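Local coordinates for putative iron binding protein (Bordetella pertussis Tohama I, PDB 1Y9U) that binds ferric iron through tyrosine side chains and probably serves as a periplasmic solute-binding protein of bacterial iron uptake, at residues 107-112 / 191-196. Sequence-based numbering, arbitrary orientation.
Sequences RVLYVE and CDIGLA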
loop_
_atom_site.group_PDB
_atom_site.type_symbol
_atom_site.label_atom_id
_atom_site.label_comp_id
_atom_site.label_asym_id
_atom_site.label_seq_id
_atom_site.Cartn_x
_atom_site.Cartn_y
_atom_site.Cartn_z
ATOM N N ARG A 107 -5.971 3.741 -1.362
ATOM C CA ARG A 107 -6.117 4.399 -2.645
ATOM C C ARG A 107 -7.399 5.217 -2.598
ATOM O O ARG A 107 -8.477 4.678 -2.416
ATOM C CB ARG A 107 -6.104 3.390 -3.786
ATOM C CG ARG A 107 -5.946 4.024 -5.149
ATOM C CD ARG A 107 -5.207 3.119 -6.156
ATOM N NE ARG A 107 -4.848 3.752 -7.424
ATOM C CZ ARG A 107 -3.834 4.597 -7.563
ATOM N NH1 ARG A 107 -3.098 4.955 -6.527
ATOM N NH2 ARG A 107 -3.554 5.088 -8.756
ATOM N N VAL A 108 -7.237 6.537 -2.672
ATOM C CA VAL A 108 -8.288 7.481 -2.341
ATOM C C VAL A 108 -8.591 8.411 -3.518
ATOM O O VAL A 108 -8.026 8.283 -4.593
ATOM C CB VAL A 108 -7.900 8.266 -1.061
ATOM C CG1 VAL A 108 -7.586 7.301 0.110
ATOM C CG2 VAL A 108 -6.711 9.175 -1.300
ATOM N N LEU A 109 -9.498 9.358 -3.293
ATOM C CA LEU A 109 -9.864 10.353 -4.278
ATOM C C LEU A 109 -9.246 11.684 -3.889
ATOM O O LEU A 109 -9.505 12.204 -2.810
ATOM C CB LEU A 109 -11.379 10.492 -4.349
ATOM C CG LEU A 109 -11.925 11.194 -5.596
ATOM C CD1 LEU A 109 -11.771 10.330 -6.861
ATOM C CD2 LEU A 109 -13.373 11.604 -5.401
ATOM N N TYR A 110 -8.383 12.214 -4.745
ATOM C CA TYR A 110 -7.937 13.597 -4.611
ATOM C C TYR A 110 -9.018 14.473 -5.189
ATOM O O TYR A 110 -9.549 14.142 -6.242
ATOM C CB TYR A 110 -6.672 13.849 -5.395
ATOM C CG TYR A 110 -5.405 13.120 -4.964
ATOM C CD1 TYR A 110 -5.381 12.167 -3.950
ATOM C CD2 TYR A 110 -4.193 13.402 -5.619
ATOM C CE1 TYR A 110 -4.200 11.508 -3.622
ATOM C CE2 TYR A 110 -3.028 12.764 -5.286
ATOM C CZ TYR A 110 -3.024 11.834 -4.264
ATOM O OH TYR A 110 -1.851 11.151 -4.002
ATOM N N VAL A 111 -9.361 15.558 -4.504
ATOM C CA VAL A 111 -10.485 16.407 -4.870
ATOM C C VAL A 111 -10.057 17.862 -4.791
ATOM O O VAL A 111 -9.440 18.266 -3.805
ATOM C CB VAL A 111 -11.679 16.180 -3.918
ATOM C CG1 VAL A 111 -12.851 17.072 -4.285
ATOM C CG2 VAL A 111 -12.069 14.688 -3.905
ATOM N N GLU A 112 -10.424 18.669 -5.780
ATOM C CA GLU A 112 -10.174 20.104 -5.714
ATOM C C GLU A 112 -10.678 20.614 -4.368
ATOM O O GLU A 112 -11.777 20.246 -3.941
ATOM C CB GLU A 112 -10.898 20.811 -6.847
ATOM C CG GLU A 112 -10.351 22.187 -7.182
ATOM C CD GLU A 112 -10.797 23.297 -6.237
ATOM O OE1 GLU A 112 -11.885 23.188 -5.635
ATOM O OE2 GLU A 112 -10.014 24.276 -6.108
ATOM N N CYS A 191 -8.465 18.620 -14.308
ATOM C CA CYS A 191 -9.444 17.727 -13.714
ATOM C C CYS A 191 -9.871 18.236 -12.348
ATOM O O CYS A 191 -9.225 19.114 -11.768
ATOM C CB CYS A 191 -8.900 16.296 -13.603
ATOM S SG CYS A 191 -7.260 16.185 -12.861
ATOM N N ASP A 192 -10.981 17.723 -11.842
ATOM C CA ASP A 192 -11.492 18.076 -10.522
ATOM C C ASP A 192 -11.206 17.009 -9.468
ATOM O O ASP A 192 -11.130 17.312 -8.296
ATOM C CB ASP A 192 -13.005 18.340 -10.574
ATOM C CG ASP A 192 -13.344 19.605 -11.319
ATOM O OD1 ASP A 192 -12.473 20.496 -11.439
ATOM O OD2 ASP A 192 -14.470 19.756 -11.818
ATOM N N ILE A 193 -11.123 15.754 -9.900
ATOM C CA ILE A 193 -10.923 14.621 -9.005
ATOM C C ILE A 193 -10.014 13.596 -9.668
ATOM O O ILE A 193 -9.822 13.605 -10.875
ATOM C CB ILE A 193 -12.273 13.931 -8.604
ATOM C CG1 ILE A 193 -12.937 13.244 -9.813
ATOM C CG2 ILE A 193 -13.220 14.918 -7.952
ATOM C CD1 ILE A 193 -14.256 12.549 -9.442
ATOM N N GLY A 194 -9.458 12.690 -8.877
ATOM C CA GLY A 194 -8.703 11.575 -9.441
ATOM C C GLY A 194 -8.352 10.564 -8.393
ATOM O O GLY A 194 -8.377 10.882 -7.216
ATOM N N LEU A 195 -8.003 9.358 -8.813
ATOM C CA LEU A 195 -7.631 8.305 -7.871
ATOM C C LEU A 195 -6.135 8.279 -7.733
ATOM O O LEU A 195 -5.415 8.314 -8.727
ATOM C CB LEU A 195 -8.088 6.923 -8.360
ATOM C CG LEU A 195 -9.564 6.590 -8.220
ATOM C CD1 LEU A 195 -9.858 5.265 -8.933
ATOM C CD2 LEU A 195 -9.962 6.524 -6.756
ATOM N N ALA A 196 -5.677 8.230 -6.489
ATOM C CA ALA A 196 -4.259 8.242 -6.164
ATOM C C ALA A 196 -4.093 7.872 -4.694
ATOM O O ALA A 196 -5.047 7.898 -3.921
ATOM C CB ALA A 196 -3.649 9.589 -6.473
#
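The carbonyl oxygen of Gly194 is gripped twice by strand 107-112: Tyr110 N gives it a hydrogen bond of 2.8 Å, nearly along the C=O axis, and Leu109 CA adds a CH...O contact of 3.3 Å. Tyr110 O is held likewise, by a hydrogen bond in its carbonyl plane from Gly194 N and a CH...O contact from Ile193 CA. At one end Val108 and Ala196 exchange two fairly straight bonds, Val108 N to Ala196 O at 2.9 Å and Ala196 N to Val108 O at 3.0 Å; at the other, Glu112 N closes the pairing on Asp192 O. Val108-Ala196 and Tyr110-Gly194 are thus hydrogen-bonded antiparallel pairs, Leu109-Leu195 and Val111-Ile193 non-hydrogen-bonded ones, within the mixed sheet of a periplasmic binding protein fold. The long strand 100-112 also pairs with strand 220-223, while Cys191, just before strand 193-197, is disulfide-bonded to Cys135. Gly194 puts no side chain beside Tyr110, whose ring (chi1 -65°) reaches along the sheet to Ala196. Ala196 CB sits over one ring face, offset toward the hydroxyl end, 3.2 Å from Tyr110 CZ, a tight CH-pi contact. Tyr110 OH is hydrogen-bonded to Asn197 O, and its ring touches iron-binding Tyr200, iron-free here. On the opposite sheet face Leu109 crosses Ile193 obliquely, its CD1 4.0 Å from Ile193 CB, and the same methyl meets Leu195 CD2. Arg107, bent at chi2 (149°), lays one guanidinium face, rim foremost, over the Leu195-Ala196 peptide; near iron-binding Tyr143, NH1 salt-bridges Asp179 and hydrogen-bonds Asn197, NE hydrogen-bonds Asn144.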